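Local coordinates for actin-binding protein, cofilin/tropomyosin family protein, putative (Entamoeba histolytica, PDB 4LIZ) that binds actin filaments and stabilizes them, and may thereby contribute to phagocytosis and pseudopod formation, at residues L55-T67 with K78-K90. Sequence-based numbering, arbitrary orientation.
Sequences LKEDALQFAYYRT and KFVFISWAGEGIK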
loop_
_atom_site.group_PDB
_atom_site.type_symbol
_atom_site.label_atom_id
_atom_site.label_comp_id
_atom_site.label_asym_id
_atom_site.label_seq_id
_atom_site.Cartn_x
_atom_site.Cartn_y
_atom_site.Cartn_z
ATOM N N LEU A 55 6.623 -1.816 -7.769
ATOM C CA LEU A 55 6.477 -0.361 -7.881
ATOM C C LEU A 55 7.251 0.183 -9.093
ATOM O O LEU A 55 8.448 -0.126 -9.134
ATOM C CB LEU A 55 6.888 0.295 -6.609
ATOM C CG LEU A 55 6.017 -0.011 -5.399
ATOM C CD1 LEU A 55 6.567 0.600 -4.093
ATOM C CD2 LEU A 55 4.609 0.436 -5.588
ATOM N N LYS A 56 6.656 0.957 -9.927
ATOM C CA LYS A 56 7.240 1.375 -11.230
ATOM C C LYS A 56 7.545 2.877 -11.181
ATOM O O LYS A 56 6.782 3.696 -10.677
ATOM C CB LYS A 56 6.299 1.040 -12.334
ATOM C CG LYS A 56 5.916 -0.425 -12.501
ATOM C CD LYS A 56 7.181 -1.303 -12.571
ATOM C CE LYS A 56 6.813 -2.789 -12.686
ATOM N NZ LYS A 56 7.908 -3.551 -12.043
ATOM N N GLU A 57 8.748 3.201 -11.669
ATOM C CA GLU A 57 9.222 4.575 -11.639
ATOM C C GLU A 57 8.358 5.556 -12.341
ATOM O O GLU A 57 8.332 6.751 -11.950
ATOM C CB GLU A 57 10.625 4.603 -12.346
ATOM C CG GLU A 57 11.345 5.939 -12.076
ATOM C CD GLU A 57 12.498 6.252 -12.998
ATOM O OE1 GLU A 57 13.069 5.308 -13.606
ATOM O OE2 GLU A 57 12.818 7.467 -13.062
ATOM N N ASP A 58 7.579 5.150 -13.278
ATOM C CA ASP A 58 6.687 6.023 -14.028
ATOM C C ASP A 58 5.224 5.988 -13.689
ATOM O O ASP A 58 4.368 6.431 -14.456
ATOM C CB ASP A 58 6.899 5.842 -15.525
ATOM C CG ASP A 58 6.424 4.520 -16.010
ATOM O OD1 ASP A 58 6.226 3.617 -15.173
ATOM O OD2 ASP A 58 6.195 4.384 -17.222
ATOM N N ALA A 59 4.908 5.426 -12.466
ATOM C CA ALA A 59 3.552 5.171 -12.126
ATOM C C ALA A 59 3.117 5.791 -10.788
ATOM O O ALA A 59 3.934 5.951 -9.903
ATOM C CB ALA A 59 3.311 3.626 -12.072
ATOM N N LEU A 60 1.821 5.963 -10.704
ATOM C CA LEU A 60 1.112 6.259 -9.421
ATOM C C LEU A 60 0.502 4.913 -8.950
ATOM O O LEU A 60 -0.291 4.329 -9.684
ATOM C CB LEU A 60 0.005 7.298 -9.705
ATOM C CG LEU A 60 -0.488 7.975 -8.442
ATOM C CD1 LEU A 60 -1.626 9.014 -8.692
ATOM C CD2 LEU A 60 -1.170 7.039 -7.572
ATOM N N GLN A 61 0.857 4.478 -7.771
ATOM C CA GLN A 61 0.405 3.165 -7.253
ATOM C C GLN A 61 0.082 3.240 -5.784
ATOM O O GLN A 61 0.443 4.237 -5.106
ATOM C CB GLN A 61 1.439 2.092 -7.556
ATOM C CG GLN A 61 1.664 1.764 -9.035
ATOM C CD GLN A 61 2.925 1.015 -9.274
ATOM O OE1 GLN A 61 4.009 1.523 -9.150
ATOM N NE2 GLN A 61 2.771 -0.295 -9.470
ATOM N N PHE A 62 -0.583 2.238 -5.225
ATOM C CA PHE A 62 -0.788 2.059 -3.836
ATOM C C PHE A 62 -0.418 0.680 -3.396
ATOM O O PHE A 62 -0.528 -0.214 -4.260
ATOM C CB PHE A 62 -2.244 2.334 -3.420
ATOM C CG PHE A 62 -2.718 3.747 -3.763
ATOM C CD1 PHE A 62 -3.365 4.024 -4.935
ATOM C CD2 PHE A 62 -2.527 4.731 -2.825
ATOM C CE1 PHE A 62 -3.734 5.361 -5.287
ATOM C CE2 PHE A 62 -2.975 6.000 -3.126
ATOM C CZ PHE A 62 -3.543 6.282 -4.293
ATOM N N ALA A 63 -0.038 0.424 -2.218
ATOM C CA ALA A 63 0.266 -0.880 -1.768
ATOM C C ALA A 63 -0.202 -1.077 -0.384
ATOM O O ALA A 63 -0.298 -0.164 0.473
ATOM C CB ALA A 63 1.758 -1.235 -1.920
ATOM N N TYR A 64 -0.465 -2.328 0.004
ATOM C CA TYR A 64 -0.937 -2.715 1.283
ATOM C C TYR A 64 -0.440 -4.105 1.642
ATOM O O TYR A 64 -0.625 -5.003 0.827
ATOM C CB TYR A 64 -2.497 -2.674 1.284
ATOM C CG TYR A 64 -3.133 -2.970 2.618
ATOM C CD1 TYR A 64 -3.014 -2.139 3.698
ATOM C CD2 TYR A 64 -3.952 -4.090 2.737
ATOM C CE1 TYR A 64 -3.675 -2.373 4.893
ATOM C CE2 TYR A 64 -4.654 -4.350 3.943
ATOM C CZ TYR A 64 -4.494 -3.485 5.000
ATOM O OH TYR A 64 -5.243 -3.638 6.208
ATOM N N TYR A 65 0.221 -4.284 2.765
ATOM C CA TYR A 65 0.740 -5.582 3.150
ATOM C C TYR A 65 0.717 -5.806 4.664
ATOM O O TYR A 65 0.655 -4.900 5.420
ATOM C CB TYR A 65 2.161 -5.832 2.580
ATOM C CG TYR A 65 3.292 -5.019 3.164
ATOM C CD1 TYR A 65 4.054 -5.495 4.180
ATOM C CD2 TYR A 65 3.576 -3.778 2.669
ATOM C CE1 TYR A 65 5.078 -4.751 4.705
ATOM C CE2 TYR A 65 4.613 -3.034 3.171
ATOM C CZ TYR A 65 5.345 -3.533 4.196
ATOM O OH TYR A 65 6.356 -2.829 4.747
ATOM N N ARG A 66 0.794 -7.079 5.017
ATOM C CA ARG A 66 0.826 -7.499 6.393
ATOM C C ARG A 66 2.232 -7.886 6.770
ATOM O O ARG A 66 2.983 -8.344 5.973
ATOM C CB ARG A 66 -0.122 -8.651 6.698
ATOM C CG ARG A 66 0.213 -9.938 6.026
ATOM C CD ARG A 66 -0.889 -10.946 6.250
ATOM N NE ARG A 66 -0.922 -11.494 7.581
ATOM C CZ ARG A 66 -2.019 -11.727 8.289
ATOM N NH1 ARG A 66 -3.205 -11.411 7.836
ATOM N NH2 ARG A 66 -1.892 -12.286 9.467
ATOM N N THR A 67 2.550 -7.622 8.024
ATOM C CA THR A 67 3.838 -7.916 8.599
ATOM C C THR A 67 3.670 -8.252 10.094
ATOM O O THR A 67 2.643 -8.196 10.578
ATOM C CB THR A 67 4.868 -6.794 8.321
ATOM O OG1 THR A 67 6.177 -7.236 8.652
ATOM C CG2 THR A 67 4.570 -5.594 9.090
ATOM N N LYS A 78 0.625 -6.574 11.824
ATOM C CA LYS A 78 0.529 -5.158 11.583
ATOM C C LYS A 78 0.358 -4.984 10.071
ATOM O O LYS A 78 0.782 -5.801 9.277
ATOM C CB LYS A 78 1.855 -4.472 11.930
ATOM C CG LYS A 78 2.186 -4.640 13.431
ATOM C CD LYS A 78 1.344 -3.776 14.298
ATOM C CE LYS A 78 1.861 -3.861 15.758
ATOM N NZ LYS A 78 1.088 -2.949 16.632
ATOM N N PHE A 79 -0.335 -3.907 9.689
ATOM C CA PHE A 79 -0.619 -3.619 8.306
ATOM C C PHE A 79 0.023 -2.324 7.896
ATOM O O PHE A 79 -0.026 -1.319 8.639
ATOM C CB PHE A 79 -2.104 -3.567 8.074
ATOM C CG PHE A 79 -2.804 -4.852 8.416
ATOM C CD1 PHE A 79 -2.626 -6.011 7.677
ATOM C CD2 PHE A 79 -3.617 -4.911 9.549
ATOM C CE1 PHE A 79 -3.219 -7.182 8.060
ATOM C CE2 PHE A 79 -4.197 -6.110 9.926
ATOM C CZ PHE A 79 -4.001 -7.226 9.180
ATOM N N VAL A 80 0.645 -2.313 6.741
ATOM C CA VAL A 80 1.387 -1.162 6.171
ATOM C C VAL A 80 0.643 -0.707 4.942
ATOM O O VAL A 80 0.410 -1.482 4.013
ATOM C CB VAL A 80 2.824 -1.542 5.857
ATOM C CG1 VAL A 80 3.558 -0.349 5.251
ATOM C CG2 VAL A 80 3.588 -2.051 7.107
ATOM N N PHE A 81 0.348 0.606 4.823
ATOM C CA PHE A 81 -0.242 1.276 3.688
ATOM C C PHE A 81 0.774 2.167 3.056
ATOM O O PHE A 81 1.332 3.036 3.727
ATOM C CB PHE A 81 -1.537 2.021 4.024
ATOM C CG PHE A 81 -2.037 2.883 2.939
ATOM C CD1 PHE A 81 -2.476 2.394 1.718
ATOM C CD2 PHE A 81 -2.120 4.274 3.095
ATOM C CE1 PHE A 81 -2.978 3.189 0.683
ATOM C CE2 PHE A 81 -2.574 5.068 2.096
ATOM C CZ PHE A 81 -3.034 4.551 0.893
ATOM N N ILE A 82 1.043 2.048 1.778
ATOM C CA ILE A 82 1.983 2.886 1.041
ATOM C C ILE A 82 1.269 3.522 -0.090
ATOM O O ILE A 82 0.544 2.908 -0.924
ATOM C CB ILE A 82 3.129 2.039 0.445
ATOM C CG1 ILE A 82 3.966 1.497 1.587
ATOM C CG2 ILE A 82 3.894 2.813 -0.584
ATOM C CD1 ILE A 82 4.829 0.307 1.220
ATOM N N SER A 83 1.429 4.855 -0.291
ATOM C CA SER A 83 1.167 5.568 -1.531
ATOM C C SER A 83 2.471 5.809 -2.296
ATOM O O SER A 83 3.481 6.109 -1.666
ATOM C CB SER A 83 0.347 6.853 -1.286
ATOM O OG SER A 83 1.099 7.746 -0.501
ATOM N N TRP A 84 2.454 5.662 -3.603
ATOM C CA TRP A 84 3.643 5.714 -4.400
ATOM C C TRP A 84 3.383 6.616 -5.577
ATOM O O TRP A 84 2.467 6.433 -6.395
ATOM C CB TRP A 84 4.002 4.299 -4.967
ATOM C CG TRP A 84 5.035 4.263 -6.069
ATOM C CD1 TRP A 84 4.802 4.238 -7.339
ATOM C CD2 TRP A 84 6.451 4.259 -5.861
ATOM N NE1 TRP A 84 5.992 4.156 -8.057
ATOM C CE2 TRP A 84 7.023 4.152 -7.137
ATOM C CE3 TRP A 84 7.276 4.258 -4.747
ATOM C CZ2 TRP A 84 8.436 4.107 -7.277
ATOM C CZ3 TRP A 84 8.671 4.209 -4.877
ATOM C CH2 TRP A 84 9.215 4.135 -6.162
ATOM N N ALA A 85 4.290 7.627 -5.814
ATOM C CA ALA A 85 4.283 8.509 -6.940
ATOM C C ALA A 85 5.685 8.517 -7.485
ATOM O O ALA A 85 6.551 9.228 -6.961
ATOM C CB ALA A 85 3.886 9.967 -6.542
ATOM N N GLY A 86 5.930 7.708 -8.502
ATOM C CA GLY A 86 7.265 7.540 -9.060
ATOM C C GLY A 86 7.783 8.871 -9.646
ATOM O O GLY A 86 6.960 9.659 -10.159
ATOM N N GLU A 87 9.105 8.945 -9.613
ATOM C CA GLU A 87 9.728 10.224 -10.065
ATOM C C GLU A 87 9.664 10.368 -11.551
ATOM O O GLU A 87 9.875 11.512 -12.059
ATOM C CB GLU A 87 11.136 10.350 -9.534
ATOM C CG GLU A 87 10.994 10.644 -8.036
ATOM C CD GLU A 87 12.312 10.613 -7.247
ATOM O OE1 GLU A 87 13.395 10.324 -7.824
ATOM O OE2 GLU A 87 12.254 10.851 -5.998
ATOM N N GLY A 88 9.330 9.350 -12.307
ATOM C CA GLY A 88 9.157 9.292 -13.764
ATOM C C GLY A 88 7.780 9.551 -14.279
ATOM O O GLY A 88 7.521 9.467 -15.422
ATOM N N ILE A 89 6.780 9.826 -13.389
ATOM C CA ILE A 89 5.439 10.079 -13.864
ATOM C C ILE A 89 5.475 11.286 -14.854
ATOM O O ILE A 89 6.079 12.340 -14.527
ATOM C CB ILE A 89 4.508 10.415 -12.659
ATOM C CG1 ILE A 89 4.142 9.149 -11.842
ATOM C CG2 ILE A 89 3.225 10.987 -13.192
ATOM C CD1 ILE A 89 3.481 9.485 -10.534
ATOM N N LYS A 90 4.876 11.061 -15.977
ATOM C CA LYS A 90 4.964 12.049 -17.082
ATOM C C LYS A 90 3.933 13.123 -16.926
ATOM O O LYS A 90 4.219 14.252 -17.297
ATOM C CB LYS A 90 4.792 11.326 -18.452
ATOM C CG LYS A 90 5.940 10.367 -18.833
ATOM C CD LYS A 90 7.365 10.853 -18.521
ATOM C CE LYS A 90 8.458 9.747 -18.760
ATOM N NZ LYS A 90 8.832 8.728 -17.655
HETATM O O HOH W 1 3.902 8.333 -16.514
#
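The indole of W84 lies against the turn K56-A59, held by a hydrogen bond at its nitrogen and covered by L55 on one face. W84 NE1 donates to K56 O at 2.8 Å, with that oxygen nearly in the ring plane. The same carbonyl also takes the turn's own A59 N from the opposite face of its plane, which ties the indole to the type I turn. L55 CB sits over the centre of the six-membered ring of W84, 4.0 Å from its centroid, and G86 N lies over the opposite face towards the rim while donating to A59 O. Q61 runs alongside W84, its amide plane turned 76° from the ring; Q61 OE1 accepts from K56 N at 2.8 Å, while Q61 NE2 is held by D41 and A54. Beyond the strand ends the turns K56-A59 and G86-I89 are joined by G88 N donating to E57 O (2.8 Å).

From L60/A85 to T67/K78 the strands run antiparallel. On the W84 face, with chi1 at 70°, Y65 CG stands between its own backbone N and carbonyl carbon, which carries the ring alongside V80; V80 CB packs over one face, 3.8 Å from the Y65 ring centroid. I82 CD1 meets the edge of that ring, in plane.

On the other face, Y64 CG is anti to the backbone N, and the ring slants across F79: the planes are 22° apart but slid, so they barely overlap, and Y64 OH approaches F79 CG at 3.5 Å. That hydroxyl is hydrogen-bonded to N111 O. F62 CD2 touches F81 CZ (3.8 Å), and helix 92-108 packs against both side chains.

Strands 60-69 and 76-85 thus form the central antiparallel hairpin of the ADF-homology fold, whose mixed sheet is packed against helices; the connection between them carries the F-loop, probably important for stable binding to G-actin and F-actin.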